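Long-range contacts in pentafunctional AROM polypeptide (Schizosaccharomyces pombe, PDB 5SWV), which probably catalyses steps of the shikimate pathway, this portion of the chain carrying its 3-dehydroquinate dehydratase and shikimate dehydrogenase domains: residues K10-Y19 with K215-P226; V236-V244 with Y274-T282. All coordinates share one frame; numbering follows the deposited sequence.

Interaction 1 (K10-Y19 with K215-P226); sequences KRSTFLTLNY and KFMTPVTHPLLP
Phe14 and Pro219 are paired across two parallel strands, 13-17 and 218-220, with their side chains alongside each other on one face of the sheet, where the barrel of the type I dehydroquinase domain closes between its first and eighth strands. Bridges at Thr13-Thr218, Phe14-Pro219 and Leu15-Val220 fix the register. The ladder runs from Phe14 N to Thr218 O (2.9 Å), Val220 N to Phe14 O and Thr16 N to Val220 O, the last with a C=O...N angle of 179°. Ahead of the bridges, the backbone N of Met217 donates to Ser12 OG (3.2 Å), so a side chain joins the bonding where Met217 adopts a positive phi of 53°.

With CG set between its own backbone N and carbonyl carbon (chi1 72°), the Phe14 ring lies alongside Pro219, whose CB sits over one face, 4.2 Å from the centroid, as a CH-pi contact. Met217 O meets the ring edge at CE2. Thr16 CG2 also touches Pro219 CB (3.7 Å), while Thr16 OG1 and Thr221 OG1 share water 1; Gln233 is a further partner of the Thr16 hydroxyl.

Beyond the strands, the type I turn from His222 to Leu225 brings Leu225 and Pro226 against Leu15 to Tyr19. Leu225 divides its methyls: CD1 meets Leu15 CD1 tip to tip at 3.9 Å, and CD2 lies near Leu17 CD1 and the Tyr19 ring, the two side chains of Leu225 and Tyr19 crossing at about a right angle. Pro226 CD rests over a Tyr19 face, 4.0 Å above its plane and offset toward the rim of the ring.

Strand 38-42 pairs with the other edge of strand 13-17; Thr13 and Val220 pack against helix 236-245, while Met217 and Pro219 reach strand 198-203.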
loop_
_atom_site.group_PDB
_atom_site.type_symbol
_atom_site.label_atom_id
_atom_site.label_comp_id
_atom_site.label_asym_id
_atom_site.label_seq_id
_atom_site.Cartn_x
_atom_site.Cartn_y
_atom_site.Cartn_z
ATOM N N LYS A 10 2.598 5.854 -13.472
ATOM C CA LYS A 10 1.717 6.335 -14.531
ATOM C C LYS A 10 0.545 7.128 -13.973
ATOM O O LYS A 10 0.304 8.237 -14.424
ATOM C CB LYS A 10 1.203 5.181 -15.393
ATOM C CG LYS A 10 2.188 4.727 -16.468
ATOM C CD LYS A 10 1.471 4.321 -17.747
ATOM C CE LYS A 10 0.902 5.538 -18.493
ATOM N NZ LYS A 10 -0.369 5.235 -19.211
ATOM N N ARG A 11 -0.159 6.551 -12.997
ATOM C CA ARG A 11 -1.353 7.152 -12.394
ATOM C C ARG A 11 -1.320 7.047 -10.889
ATOM O O ARG A 11 -1.215 5.945 -10.354
ATOM C CB ARG A 11 -2.604 6.423 -12.882
ATOM C CG ARG A 11 -2.997 6.798 -14.289
ATOM C CD ARG A 11 -4.021 5.859 -14.897
ATOM N NE ARG A 11 -4.348 6.369 -16.235
ATOM C CZ ARG A 11 -4.030 5.801 -17.404
ATOM N NH1 ARG A 11 -3.400 4.618 -17.478
ATOM N NH2 ARG A 11 -4.380 6.423 -18.528
ATOM N N SER A 12 -1.437 8.176 -10.205
ATOM C CA SER A 12 -1.579 8.178 -8.751
ATOM C C SER A 12 -2.893 8.823 -8.344
ATOM O O SER A 12 -3.462 9.634 -9.088
ATOM C CB SER A 12 -0.392 8.876 -8.071
ATOM O OG SER A 12 0.223 9.830 -8.927
ATOM N N THR A 13 -3.377 8.433 -7.166
ATOM C CA THR A 13 -4.596 8.988 -6.586
ATOM C C THR A 13 -4.396 9.151 -5.100
ATOM O O THR A 13 -3.519 8.529 -4.535
ATOM C CB THR A 13 -5.813 8.067 -6.800
ATOM O OG1 THR A 13 -5.674 6.886 -6.008
ATOM C CG2 THR A 13 -5.957 7.668 -8.263
ATOM N N PHE A 14 -5.201 9.995 -4.470
ATOM C CA PHE A 14 -5.184 10.107 -3.018
ATOM C C PHE A 14 -6.574 10.356 -2.449
ATOM O O PHE A 14 -7.399 11.047 -3.061
ATOM C CB PHE A 14 -4.198 11.166 -2.543
ATOM C CG PHE A 14 -4.617 12.585 -2.813
ATOM C CD1 PHE A 14 -5.425 13.272 -1.908
ATOM C CD2 PHE A 14 -4.146 13.271 -3.942
ATOM C CE1 PHE A 14 -5.788 14.598 -2.133
ATOM C CE2 PHE A 14 -4.513 14.597 -4.179
ATOM C CZ PHE A 14 -5.343 15.259 -3.273
ATOM N N LEU A 15 -6.802 9.776 -1.268
ATOM C CA LEU A 15 -8.077 9.838 -0.575
ATOM C C LEU A 15 -8.225 11.167 0.146
ATOM O O LEU A 15 -7.316 11.590 0.843
ATOM C CB LEU A 15 -8.194 8.698 0.449
ATOM C CG LEU A 15 -9.578 8.537 1.082
ATOM C CD1 LEU A 15 -10.557 7.947 0.074
ATOM C CD2 LEU A 15 -9.530 7.690 2.334
ATOM N N THR A 16 -9.389 11.800 -0.005
ATOM C CA THR A 16 -9.720 13.019 0.734
ATOM C C THR A 16 -10.415 12.651 2.048
ATOM O O THR A 16 -11.639 12.619 2.128
ATOM C CB THR A 16 -10.594 13.954 -0.116
ATOM O OG1 THR A 16 -11.766 13.253 -0.576
ATOM C CG2 THR A 16 -9.807 14.452 -1.316
ATOM N N LEU A 17 -9.620 12.359 3.079
ATOM C CA LEU A 17 -10.160 11.890 4.358
ATOM C C LEU A 17 -10.733 13.058 5.151
ATOM O O LEU A 17 -10.003 13.939 5.596
ATOM C CB LEU A 17 -9.087 11.182 5.167
ATOM C CG LEU A 17 -9.589 10.287 6.287
ATOM C CD1 LEU A 17 -10.394 9.124 5.726
ATOM C CD2 LEU A 17 -8.395 9.777 7.069
ATOM N N ASN A 18 -12.050 13.054 5.319
ATOM C CA ASN A 18 -12.767 14.201 5.840
ATOM C C ASN A 18 -13.782 13.821 6.904
ATOM O O ASN A 18 -14.854 14.427 7.008
ATOM C CB ASN A 18 -13.416 14.951 4.680
ATOM C CG ASN A 18 -14.449 14.125 3.933
ATOM O OD1 ASN A 18 -14.475 12.896 4.019
ATOM N ND2 ASN A 18 -15.309 14.808 3.187
ATOM N N TYR A 19 -13.432 12.821 7.707
ATOM C CA TYR A 19 -14.160 12.552 8.933
ATOM C C TYR A 19 -13.880 13.686 9.911
ATOM O O TYR A 19 -12.839 14.325 9.819
ATOM C CB TYR A 19 -13.676 11.264 9.572
ATOM C CG TYR A 19 -14.098 9.986 8.893
ATOM C CD1 TYR A 19 -15.364 9.449 9.118
ATOM C CD2 TYR A 19 -13.216 9.271 8.077
ATOM C CE1 TYR A 19 -15.744 8.250 8.542
ATOM C CE2 TYR A 19 -13.595 8.072 7.490
ATOM C CZ TYR A 19 -14.861 7.569 7.731
ATOM O OH TYR A 19 -15.268 6.390 7.165
ATOM N N LYS A 215 -3.797 12.496 -14.525
ATOM C CA LYS A 215 -3.152 11.225 -14.144
ATOM C C LYS A 215 -2.426 11.323 -12.828
ATOM O O LYS A 215 -2.473 10.400 -12.042
ATOM C CB LYS A 215 -2.228 10.735 -15.256
ATOM C CG LYS A 215 -3.042 10.359 -16.489
ATOM C CD LYS A 215 -2.221 9.830 -17.654
ATOM C CE LYS A 215 -1.181 10.849 -18.098
ATOM N NZ LYS A 215 -0.924 10.753 -19.557
ATOM N N PHE A 216 -1.801 12.465 -12.585
ATOM C CA PHE A 216 -0.973 12.675 -11.412
ATOM C C PHE A 216 -1.749 13.181 -10.196
ATOM O O PHE A 216 -2.238 14.309 -10.190
ATOM C CB PHE A 216 0.139 13.661 -11.753
ATOM C CG PHE A 216 1.085 13.898 -10.631
ATOM C CD1 PHE A 216 2.027 12.934 -10.299
ATOM C CD2 PHE A 216 1.024 15.073 -9.888
ATOM C CE1 PHE A 216 2.912 13.138 -9.243
ATOM C CE2 PHE A 216 1.900 15.285 -8.830
ATOM C CZ PHE A 216 2.847 14.315 -8.504
ATOM N N MET A 217 -1.828 12.333 -9.164
ATOM C CA MET A 217 -2.408 12.663 -7.834
ATOM C C MET A 217 -3.815 13.250 -7.896
ATOM O O MET A 217 -4.054 14.368 -7.436
ATOM C CB MET A 217 -1.478 13.591 -7.035
ATOM C CG MET A 217 -0.136 12.972 -6.684
ATOM S SD MET A 217 0.913 14.105 -5.727
ATOM C CE MET A 217 0.111 14.008 -4.125
ATOM N N THR A 218 -4.739 12.479 -8.463
ATOM C CA THR A 218 -6.153 12.857 -8.500
ATOM C C THR A 218 -6.773 12.586 -7.139
ATOM O O THR A 218 -6.519 11.535 -6.550
ATOM C CB THR A 218 -6.936 12.057 -9.564
ATOM O OG1 THR A 218 -6.382 12.315 -10.855
ATOM C CG2 THR A 218 -8.392 12.456 -9.584
ATOM N N PRO A 219 -7.575 13.530 -6.620
ATOM C CA PRO A 219 -8.309 13.188 -5.404
ATOM C C PRO A 219 -9.519 12.317 -5.699
ATOM O O PRO A 219 -10.197 12.495 -6.716
ATOM C CB PRO A 219 -8.731 14.539 -4.833
ATOM C CG PRO A 219 -8.703 15.457 -5.986
ATOM C CD PRO A 219 -7.624 14.970 -6.901
ATOM N N VAL A 220 -9.749 11.374 -4.794
ATOM C CA VAL A 220 -10.877 10.477 -4.832
ATOM C C VAL A 220 -11.508 10.399 -3.448
ATOM O O VAL A 220 -10.907 10.814 -2.449
ATOM C CB VAL A 220 -10.472 9.057 -5.282
ATOM C CG1 VAL A 220 -9.850 9.098 -6.667
ATOM C CG2 VAL A 220 -9.531 8.381 -4.284
ATOM N N THR A 221 -12.716 9.847 -3.407
ATOM C CA THR A 221 -13.453 9.646 -2.173
ATOM C C THR A 221 -13.885 8.181 -2.116
ATOM O O THR A 221 -13.436 7.382 -2.943
ATOM C CB THR A 221 -14.645 10.627 -2.061
ATOM O OG1 THR A 221 -15.338 10.403 -0.824
ATOM C CG2 THR A 221 -15.630 10.475 -3.222
ATOM N N HIS A 222 -14.730 7.836 -1.143
ATOM C CA HIS A 222 -15.225 6.465 -0.955
ATOM C C HIS A 222 -16.611 6.498 -0.284
ATOM O O HIS A 222 -16.868 7.386 0.529
ATOM C CB HIS A 222 -14.218 5.696 -0.104
ATOM C CG HIS A 222 -14.503 4.233 0.014
ATOM N ND1 HIS A 222 -15.379 3.720 0.947
ATOM C CD2 HIS A 222 -14.013 3.171 -0.666
ATOM C CE1 HIS A 222 -15.426 2.406 0.834
ATOM N NE2 HIS A 222 -14.608 2.048 -0.140
ATOM N N PRO A 223 -17.520 5.556 -0.622
ATOM C CA PRO A 223 -18.926 5.660 -0.132
ATOM C C PRO A 223 -19.144 5.764 1.393
ATOM O O PRO A 223 -20.161 6.315 1.842
ATOM C CB PRO A 223 -19.569 4.376 -0.668
ATOM C CG PRO A 223 -18.802 4.070 -1.914
ATOM C CD PRO A 223 -17.386 4.490 -1.643
ATOM N N LEU A 224 -18.202 5.215 2.152
ATOM C CA LEU A 224 -18.190 5.267 3.609
ATOM C C LEU A 224 -17.759 6.609 4.221
ATOM O O LEU A 224 -18.021 6.852 5.403
ATOM C CB LEU A 224 -17.300 4.143 4.161
ATOM C CG LEU A 224 -17.728 2.709 3.781
ATOM C CD1 LEU A 224 -16.816 1.671 4.420
ATOM C CD2 LEU A 224 -19.195 2.423 4.123
ATOM N N LEU A 225 -17.110 7.477 3.448
ATOM C CA LEU A 225 -16.763 8.798 3.947
ATOM C C LEU A 225 -18.040 9.613 3.999
ATOM O O LEU A 225 -18.964 9.334 3.244
ATOM C CB LEU A 225 -15.737 9.472 3.052
ATOM C CG LEU A 225 -14.421 8.727 2.847
ATOM C CD1 LEU A 225 -13.421 9.641 2.160
ATOM C CD2 LEU A 225 -13.850 8.229 4.160
ATOM N N PRO A 226 -18.112 10.606 4.903
ATOM C CA PRO A 226 -19.390 11.281 5.095
ATOM C C PRO A 226 -19.852 12.134 3.913
ATOM O O PRO A 226 -21.053 12.332 3.755
ATOM C CB PRO A 226 -19.160 12.133 6.344
ATOM C CG PRO A 226 -17.703 12.368 6.365
ATOM C CD PRO A 226 -17.083 11.118 5.822
HETATM O O HOH W 1 -14.248 12.567 0.799
#

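Interaction 2 (V236-V244 with Y274-T282); sequences VKQLNEARV and YELLGLPHT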
loop_
_atom_site.group_PDB
_atom_site.type_symbol
_atom_site.label_atom_id
_atom_site.label_comp_id
_atom_site.label_asym_id
_atom_site.label_seq_id
_atom_site.Cartn_x
_atom_site.Cartn_y
_atom_site.Cartn_z
ATOM N N VAL A 236 -12.639 5.587 -6.313
ATOM C CA VAL A 236 -11.622 4.844 -7.067
ATOM C C VAL A 236 -12.268 3.909 -8.080
ATOM O O VAL A 236 -11.810 3.812 -9.223
ATOM C CB VAL A 236 -10.640 4.072 -6.135
ATOM C CG1 VAL A 236 -9.844 3.004 -6.882
ATOM C CG2 VAL A 236 -9.674 5.055 -5.496
ATOM N N LYS A 237 -13.319 3.224 -7.655
ATOM C CA LYS A 237 -14.060 2.343 -8.547
ATOM C C LYS A 237 -14.604 3.089 -9.769
ATOM O O LYS A 237 -14.438 2.657 -10.912
ATOM C CB LYS A 237 -15.214 1.698 -7.803
ATOM C CG LYS A 237 -15.838 0.580 -8.597
ATOM C CD LYS A 237 -17.049 0.032 -7.882
ATOM C CE LYS A 237 -17.510 -1.253 -8.540
ATOM N NZ LYS A 237 -18.985 -1.391 -8.445
ATOM N N GLN A 238 -15.256 4.208 -9.498
ATOM C CA GLN A 238 -15.824 5.035 -10.541
ATOM C C GLN A 238 -14.747 5.552 -11.465
ATOM O O GLN A 238 -14.929 5.584 -12.684
ATOM C CB GLN A 238 -16.557 6.223 -9.932
ATOM C CG GLN A 238 -17.837 5.870 -9.188
ATOM C CD GLN A 238 -18.512 7.105 -8.597
ATOM O OE1 GLN A 238 -17.934 7.852 -7.791
ATOM N NE2 GLN A 238 -19.751 7.340 -9.020
ATOM N N LEU A 239 -13.631 5.964 -10.872
ATOM C CA LEU A 239 -12.533 6.546 -11.628
ATOM C C LEU A 239 -11.976 5.566 -12.632
ATOM O O LEU A 239 -11.718 5.943 -13.761
ATOM C CB LEU A 239 -11.415 7.032 -10.706
ATOM C CG LEU A 239 -10.219 7.727 -11.386
ATOM C CD1 LEU A 239 -10.618 9.018 -12.083
ATOM C CD2 LEU A 239 -9.118 8.014 -10.370
ATOM N N ASN A 240 -11.783 4.320 -12.213
ATOM C CA ASN A 240 -11.313 3.274 -13.126
ATOM C C ASN A 240 -12.378 2.932 -14.174
ATOM O O ASN A 240 -12.097 2.876 -15.367
ATOM C CB ASN A 240 -10.932 2.017 -12.354
ATOM C CG ASN A 240 -9.683 2.195 -11.505
ATOM O OD1 ASN A 240 -8.745 2.897 -11.893
ATOM N ND2 ASN A 240 -9.654 1.535 -10.349
ATOM N N GLU A 241 -13.602 2.722 -13.719
ATOM C CA GLU A 241 -14.697 2.490 -14.632
ATOM C C GLU A 241 -14.772 3.529 -15.750
ATOM O O GLU A 241 -14.965 3.185 -16.911
ATOM C CB GLU A 241 -16.002 2.460 -13.870
ATOM C CG GLU A 241 -16.215 1.153 -13.153
ATOM C CD GLU A 241 -17.471 1.154 -12.296
ATOM O OE1 GLU A 241 -17.965 2.256 -11.929
ATOM O OE2 GLU A 241 -17.958 0.036 -11.976
ATOM N N ALA A 242 -14.607 4.792 -15.391
ATOM C CA ALA A 242 -14.632 5.873 -16.364
ATOM C C ALA A 242 -13.441 5.787 -17.317
ATOM O O ALA A 242 -13.605 5.849 -18.542
ATOM C CB ALA A 242 -14.639 7.215 -15.655
ATOM N N ARG A 243 -12.248 5.617 -16.749
ATOM C CA ARG A 243 -11.027 5.481 -17.544
ATOM C C ARG A 243 -11.054 4.305 -18.514
ATOM O O ARG A 243 -10.451 4.368 -19.581
ATOM C CB ARG A 243 -9.809 5.392 -16.631
ATOM C CG ARG A 243 -9.443 6.745 -16.052
ATOM C CD ARG A 243 -8.364 6.676 -14.991
ATOM N NE ARG A 243 -8.002 8.028 -14.553
ATOM C CZ ARG A 243 -7.194 8.326 -13.536
ATOM N NH1 ARG A 243 -6.615 7.368 -12.806
ATOM N NH2 ARG A 243 -6.961 9.604 -13.243
ATOM N N VAL A 244 -11.744 3.237 -18.147
ATOM C CA VAL A 244 -11.892 2.111 -19.049
ATOM C C VAL A 244 -12.822 2.493 -20.190
ATOM O O VAL A 244 -12.525 2.219 -21.357
ATOM C CB VAL A 244 -12.406 0.856 -18.323
ATOM C CG1 VAL A 244 -12.759 -0.256 -19.314
ATOM C CG2 VAL A 244 -11.357 0.361 -17.323
ATOM N N TYR A 274 -10.752 -7.150 -9.418
ATOM C CA TYR A 274 -11.125 -6.310 -10.570
ATOM C C TYR A 274 -12.500 -5.684 -10.371
ATOM O O TYR A 274 -12.715 -4.497 -10.635
ATOM C CB TYR A 274 -11.149 -7.105 -11.881
ATOM C CG TYR A 274 -9.901 -7.906 -12.197
ATOM C CD1 TYR A 274 -8.632 -7.379 -11.976
ATOM C CD2 TYR A 274 -9.993 -9.189 -12.730
ATOM C CE1 TYR A 274 -7.497 -8.113 -12.244
ATOM C CE2 TYR A 274 -8.865 -9.923 -13.010
ATOM C CZ TYR A 274 -7.616 -9.381 -12.761
ATOM O OH TYR A 274 -6.479 -10.099 -13.055
ATOM N N GLU A 275 -13.419 -6.511 -9.888
ATOM C CA GLU A 275 -14.805 -6.141 -9.675
ATOM C C GLU A 275 -14.936 -5.057 -8.625
ATOM O O GLU A 275 -15.680 -4.123 -8.816
ATOM C CB GLU A 275 -15.578 -7.371 -9.238
ATOM C CG GLU A 275 -17.078 -7.246 -9.368
ATOM C CD GLU A 275 -17.835 -8.211 -8.454
ATOM O OE1 GLU A 275 -17.240 -9.206 -7.948
ATOM O OE2 GLU A 275 -19.049 -7.957 -8.241
ATOM N N LEU A 276 -14.203 -5.184 -7.525
ATOM C CA LEU A 276 -14.174 -4.165 -6.466
ATOM C C LEU A 276 -13.454 -2.869 -6.838
ATOM O O LEU A 276 -13.678 -1.859 -6.209
ATOM C CB LEU A 276 -13.543 -4.737 -5.195
ATOM C CG LEU A 276 -14.325 -5.892 -4.531
ATOM C CD1 LEU A 276 -13.425 -6.718 -3.613
ATOM C CD2 LEU A 276 -15.540 -5.377 -3.766
ATOM N N LEU A 277 -12.601 -2.891 -7.850
ATOM C CA LEU A 277 -11.854 -1.702 -8.265
ATOM C C LEU A 277 -12.251 -1.121 -9.620
ATOM O O LEU A 277 -11.647 -0.131 -10.063
ATOM C CB LEU A 277 -10.364 -2.028 -8.247
ATOM C CG LEU A 277 -9.836 -1.867 -6.826
ATOM C CD1 LEU A 277 -9.093 -3.095 -6.382
ATOM C CD2 LEU A 277 -8.984 -0.615 -6.740
ATOM N N GLY A 278 -13.272 -1.703 -10.253
ATOM C CA GLY A 278 -13.824 -1.166 -11.492
ATOM C C GLY A 278 -12.942 -1.426 -12.692
ATOM O O GLY A 278 -12.954 -0.645 -13.646
ATOM N N LEU A 279 -12.194 -2.529 -12.650
ATOM C CA LEU A 279 -11.257 -2.879 -13.704
ATOM C C LEU A 279 -11.851 -3.940 -14.639
ATOM O O LEU A 279 -12.651 -4.760 -14.211
ATOM C CB LEU A 279 -9.939 -3.384 -13.089
ATOM C CG LEU A 279 -9.071 -2.365 -12.340
ATOM C CD1 LEU A 279 -7.787 -3.039 -11.891
ATOM C CD2 LEU A 279 -8.731 -1.158 -13.207
ATOM N N PRO A 280 -11.432 -3.955 -15.915
ATOM C CA PRO A 280 -12.055 -4.820 -16.915
ATOM C C PRO A 280 -11.256 -6.073 -17.229
ATOM O O PRO A 280 -11.409 -6.621 -18.311
ATOM C CB PRO A 280 -12.027 -3.925 -18.151
ATOM C CG PRO A 280 -10.692 -3.244 -18.033
ATOM C CD PRO A 280 -10.388 -3.117 -16.545
ATOM N N HIS A 281 -10.403 -6.525 -16.319
ATOM C CA HIS A 281 -9.410 -7.543 -16.656
ATOM C C HIS A 281 -10.015 -8.940 -16.506
ATOM O O HIS A 281 -11.118 -9.094 -15.980
ATOM C CB HIS A 281 -8.153 -7.376 -15.782
ATOM C CG HIS A 281 -7.516 -6.008 -15.838
ATOM N ND1 HIS A 281 -7.289 -5.325 -17.013
ATOM C CD2 HIS A 281 -7.027 -5.215 -14.853
ATOM C CE1 HIS A 281 -6.701 -4.171 -16.756
ATOM N NE2 HIS A 281 -6.529 -4.079 -15.450
ATOM N N THR A 282 -9.303 -9.946 -17.000
ATOM C CA THR A 282 -9.633 -11.346 -16.709
ATOM C C THR A 282 -8.416 -12.055 -16.137
ATOM O O THR A 282 -7.291 -11.644 -16.413
ATOM C CB THR A 282 -10.089 -12.089 -17.968
ATOM O OG1 THR A 282 -9.109 -11.932 -18.999
ATOM C CG2 THR A 282 -11.412 -11.541 -18.448
#
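Val236 opens the contact by laying CG1 against Leu277 CD2 (3.7 Å), the two side chains side by side and pointing the same way. One residue on, Lys237 passes alongside Gly278. Its CG is anti to the backbone N (chi1 -169°) and the chain stays extended as far as CE, which carries the methylenes past Gly278 N and brings CE to 3.4 Å from Glu275 O. The CA atoms of Lys237 and Gly278 are just 4.6 Å apart. Gly278 leaves helical geometry with a phi of 75°, and it has no side chain to stand between the two backbones.

Asn240 supplies the hydrogen bond of the contact: ND2 donates to Leu277 O over 2.6 Å with an N-H...O angle of 163°. The acceptor lies in the amide plane and the donor in the carbonyl plane, so the N-H points at the oxygen within the plane of each group. Leu279 CD2 lies 3.9 Å from Asn240 CG, the two side chains running at a slant to each other. Glu241 follows with CG against Gly278 CA (3.7 Å). At the far end, Val244 meets the Pro280 ring with both methyls, CG2 reaching CD at 3.7 Å.

Phe512 of helix 500-516 packs on Leu277 and Leu279, and Met518 touches Asn240. The chemistry is that of a joint between the dehydroquinase helix and the substrate-binding region of the dehydrogenase: one directional bond to the carbonyl of Leu277, just before Gly278, flanked by small apolar patches, consistent with a compact, largely apolar joint in which the Asn240 bond probably helps to orient the two parts.

Helix 236-245 joins the two contacts: it follows strand 218-220 in the chain and packs back upon it, with Val236 CG2 3.5 Å from Val220 CG2 and Leu239 CD2 3.8 Å from Thr13 CG2. Interaction 1 is mostly buried, hiding 956 Å² within one domain, and rests on a repeating backbone ladder reinforced by apolar side chains. Interaction 2, about 15 Å away between centres, lies nearer the surface, hides 400 Å² and spans two family regions with a single side-chain-to-backbone bond. The helix thus turns one side to the barrel strands and another to the dehydrogenase region, linking a core closure to an interdomain joint.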